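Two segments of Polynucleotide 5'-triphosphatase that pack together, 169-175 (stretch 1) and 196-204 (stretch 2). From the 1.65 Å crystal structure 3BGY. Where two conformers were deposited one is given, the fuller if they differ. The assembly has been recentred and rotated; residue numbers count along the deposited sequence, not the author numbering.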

# COMPACT_ATOMS: atom_id res chain seq x y z
N ARG A 169 9.04 -11.53 -12.45
CA ARG A 169 9.55 -11.74 -11.10
C ARG A 169 8.30 -11.78 -10.19
O ARG A 169 7.27 -11.20 -10.54
CB ARG A 169 10.47 -10.58 -10.65
CG ARG A 169 11.83 -10.50 -11.37
CD ARG A 169 12.51 -9.15 -11.04
NE ARG A 169 13.93 -9.03 -11.44
CZ ARG A 169 14.35 -8.73 -12.67
NH1 ARG A 169 13.47 -8.54 -13.65
NH2 ARG A 169 15.64 -8.52 -12.91
N ILE A 170 8.35 -12.54 -9.10
CA ILE A 170 7.19 -12.57 -8.20
C ILE A 170 7.63 -12.24 -6.78
O ILE A 170 8.69 -12.67 -6.32
CB ILE A 170 6.46 -13.93 -8.18
CG1 ILE A 170 6.15 -14.38 -9.61
CG2 ILE A 170 5.12 -13.81 -7.43
CD1 ILE A 170 5.71 -15.82 -9.69
N MET A 171 6.80 -11.46 -6.09
CA MET A 171 7.06 -11.09 -4.70
C MET A 171 5.81 -11.35 -3.88
O MET A 171 4.68 -11.15 -4.36
CB MET A 171 7.49 -9.63 -4.60
CG MET A 171 7.80 -9.16 -3.18
SD MET A 171 8.27 -7.45 -3.17
CE MET A 171 6.86 -6.70 -4.05
N TYR A 172 6.02 -11.85 -2.66
CA TYR A 172 4.94 -12.17 -1.73
C TYR A 172 5.04 -11.33 -0.49
O TYR A 172 6.13 -11.14 0.04
CB TYR A 172 5.00 -13.63 -1.31
CG TYR A 172 4.99 -14.57 -2.48
CD1 TYR A 172 3.78 -14.96 -3.07
CD2 TYR A 172 6.20 -15.01 -3.08
CE1 TYR A 172 3.76 -15.76 -4.22
CE2 TYR A 172 6.19 -15.83 -4.25
CZ TYR A 172 4.96 -16.19 -4.80
OH TYR A 172 4.91 -16.99 -5.90
N ARG A 173 3.92 -10.74 -0.08
CA ARG A 173 3.90 -9.95 1.15
C ARG A 173 2.67 -10.35 1.93
O ARG A 173 1.57 -10.19 1.43
CB ARG A 173 3.89 -8.45 0.87
CG ARG A 173 5.22 -7.93 0.35
CD ARG A 173 5.24 -6.43 0.17
NE ARG A 173 6.57 -6.01 -0.25
CZ ARG A 173 6.82 -5.00 -1.08
NH1 ARG A 173 5.83 -4.29 -1.61
NH2 ARG A 173 8.08 -4.75 -1.45
N TYR A 174 2.87 -10.90 3.12
CA TYR A 174 1.77 -11.27 3.99
C TYR A 174 1.66 -10.08 4.95
O TYR A 174 2.62 -9.74 5.68
CB TYR A 174 2.04 -12.55 4.77
CG TYR A 174 0.82 -12.99 5.58
CD1 TYR A 174 -0.35 -13.38 4.94
CD2 TYR A 174 0.83 -12.93 6.99
CE1 TYR A 174 -1.52 -13.71 5.68
CE2 TYR A 174 -0.34 -13.26 7.75
CZ TYR A 174 -1.50 -13.64 7.08
OH TYR A 174 -2.62 -13.97 7.83
N LYS A 175 0.47 -9.50 4.99
CA LYS A 175 0.26 -8.29 5.78
C LYS A 175 -0.85 -8.32 6.80
O LYS A 175 -1.88 -8.94 6.54
CB LYS A 175 -0.09 -7.18 4.79
CG LYS A 175 1.07 -6.77 3.86
CD LYS A 175 0.65 -5.63 2.95
CE LYS A 175 1.79 -5.19 2.05
NZ LYS A 175 1.41 -4.01 1.23
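Stretch 2, residues 196-204: SPIIWKLMT

The centre of the contact between the two segments is the side chain of Tyr 172, a buried residue of the strand 169-175 and the one that loses most surface to stretch 2. Its ring, set by chi1 near -55° (m) and chi2 of -84°, carries Ile 199 over one face: CG1 of Ile 199 lies 3.8 Å from the centroid of the Tyr 172 ring and 19° off the ring normal, a CH-pi contact, with Tyr 172 CZ and Ile 199 CG1 3.6 Å apart. The CA-to-CB bond of Ile 199 points sideways, and its m,t rotamer brings the end of the side chain nearer to the strand. Closer to the backbone, Leu 202 fills the space beside the two tyrosines. Its CA-to-CB bond points toward the strand, and its t,p rotamer places CD2 of Leu 202 3.9 Å from CB of Tyr 172 and 4.0 Å from CB of Tyr 174, so that one methyl group bridges two residues on the same side of the strand.

Two residues further along the strand, the CA-to-CB bond of Tyr 174 points toward stretch 2, and with chi1 at -175° (t) its ring receives Met 203 over one face. The sulfur-aromatic contact is short and well centred: SD of Met 203 is 3.7 Å from the centroid of the Tyr 174 ring, 14° off the normal, and approaches CD2 of Tyr 174 to 3.6 Å. CE of Met 203 lies over the same ring, 3.9 Å from the centroid and 13° off the normal, so the thioether end lies along the aromatic surface rather than touching it at a single atom. The hydroxyl of Tyr 174 is satisfied elsewhere in the structure.

Stretch 2 reaches these positions by folding back on itself. After the extended residue Ser 196, the chain passes through Pro 197 and Ile 198 into a type II beta turn from Ile 199 to Leu 202, closed by a hydrogen bond from Leu 202 N to Ile 199 O (3.1 Å), and continues as a 3-10 segment over 202-204. Trp 200 and Lys 201, at the corners of the turn, stay out of reach of the strand, whereas the residues flanking them, Ile 199 and Leu 202, both contact Tyr 172.

Toward the polar edge, the main chain takes over. Pro 197 turns its CA-to-CB bond away, but its carbonyl oxygen O lies 3.6 Å from CE2 of Tyr 172, at the ring edge and near its plane. Beyond it, Ser 196 pairs with Tyr 172 in an antiparallel beta bridge, their CA atoms 5.4 Å apart and their side chains on the same face of the sheet. Two hydrogen bonds define the pair: Tyr 172 N to Ser 196 O at 2.9 Å (162°), and Ser 196 N to Tyr 172 O at 3.0 Å (156°). Within stretch 2, Ile 198 N donates a hydrogen bond to Ser 196 OG at 3.2 Å, linking the two residues across Pro 197.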

# COMPACT_ATOMS: atom_id res chain seq x y z
N SER A 196 8.90 -11.74 1.08
CA SER A 196 9.76 -12.80 0.54
C SER A 196 9.63 -13.01 -0.97
O SER A 196 8.54 -12.82 -1.54
CB SER A 196 9.45 -14.14 1.23
OG SER A 196 10.32 -15.17 0.76
N PRO A 197 10.75 -13.37 -1.65
CA PRO A 197 10.65 -13.62 -3.09
C PRO A 197 10.08 -15.04 -3.37
O PRO A 197 9.79 -15.37 -4.51
CB PRO A 197 12.12 -13.48 -3.57
CG PRO A 197 12.92 -13.89 -2.37
CD PRO A 197 12.17 -13.26 -1.22
N ILE A 198 9.98 -15.88 -2.34
CA ILE A 198 9.42 -17.24 -2.48
C ILE A 198 8.33 -17.48 -1.43
O ILE A 198 8.22 -16.72 -0.48
CB ILE A 198 10.50 -18.37 -2.42
CG1 ILE A 198 11.21 -18.36 -1.07
CG2 ILE A 198 11.50 -18.22 -3.59
CD1 ILE A 198 12.07 -19.57 -0.81
N ILE A 199 7.50 -18.52 -1.63
CA ILE A 199 6.42 -18.85 -0.70
C ILE A 199 6.89 -19.51 0.60
O ILE A 199 6.35 -19.24 1.67
CB ILE A 199 5.36 -19.78 -1.41
CG1 ILE A 199 4.69 -19.01 -2.56
CG2 ILE A 199 4.27 -20.24 -0.45
CD1 ILE A 199 3.95 -19.87 -3.62
N TRP A 200 7.92 -20.35 0.50
CA TRP A 200 8.43 -21.11 1.64
C TRP A 200 8.70 -20.32 2.91
O TRP A 200 9.46 -19.36 2.89
CB TRP A 200 9.65 -21.95 1.23
CG TRP A 200 10.25 -22.83 2.32
CD1 TRP A 200 9.76 -24.03 2.78
CD2 TRP A 200 11.46 -22.59 3.05
NE1 TRP A 200 10.60 -24.55 3.73
CE2 TRP A 200 11.66 -23.70 3.92
CE3 TRP A 200 12.42 -21.54 3.05
CZ2 TRP A 200 12.78 -23.80 4.78
CZ3 TRP A 200 13.53 -21.63 3.92
CH2 TRP A 200 13.70 -22.77 4.77
N LYS A 201 8.03 -20.74 3.99
CA LYS A 201 8.11 -20.16 5.33
C LYS A 201 7.89 -18.66 5.37
O LYS A 201 8.54 -17.96 6.15
CB LYS A 201 9.42 -20.56 6.01
CG LYS A 201 9.38 -21.91 6.71
CD LYS A 201 10.68 -22.16 7.46
CE LYS A 201 10.61 -23.43 8.30
NZ LYS A 201 9.82 -23.24 9.55
N LEU A 202 6.98 -18.17 4.53
CA LEU A 202 6.66 -16.74 4.47
C LEU A 202 6.16 -16.23 5.82
O LEU A 202 6.61 -15.19 6.28
CB LEU A 202 5.60 -16.45 3.40
CG LEU A 202 5.05 -15.01 3.29
CD1 LEU A 202 6.12 -14.00 2.94
CD2 LEU A 202 3.98 -14.99 2.24
N MET A 203 5.26 -16.98 6.44
CA MET A 203 4.67 -16.60 7.72
C MET A 203 5.66 -16.52 8.88
O MET A 203 5.33 -15.98 9.93
CB MET A 203 3.55 -17.59 8.11
CG MET A 203 2.54 -17.85 7.02
SD MET A 203 1.55 -16.44 6.62
CE MET A 203 -0.07 -17.24 6.58
N THR A 204 6.88 -17.03 8.66
CA THR A 204 7.93 -17.06 9.69
C THR A 204 9.04 -16.03 9.49
O THR A 204 9.93 -15.91 10.36
CB THR A 204 8.60 -18.48 9.83
OG1 THR A 204 9.63 -18.63 8.83
CG2 THR A 204 7.59 -19.59 9.68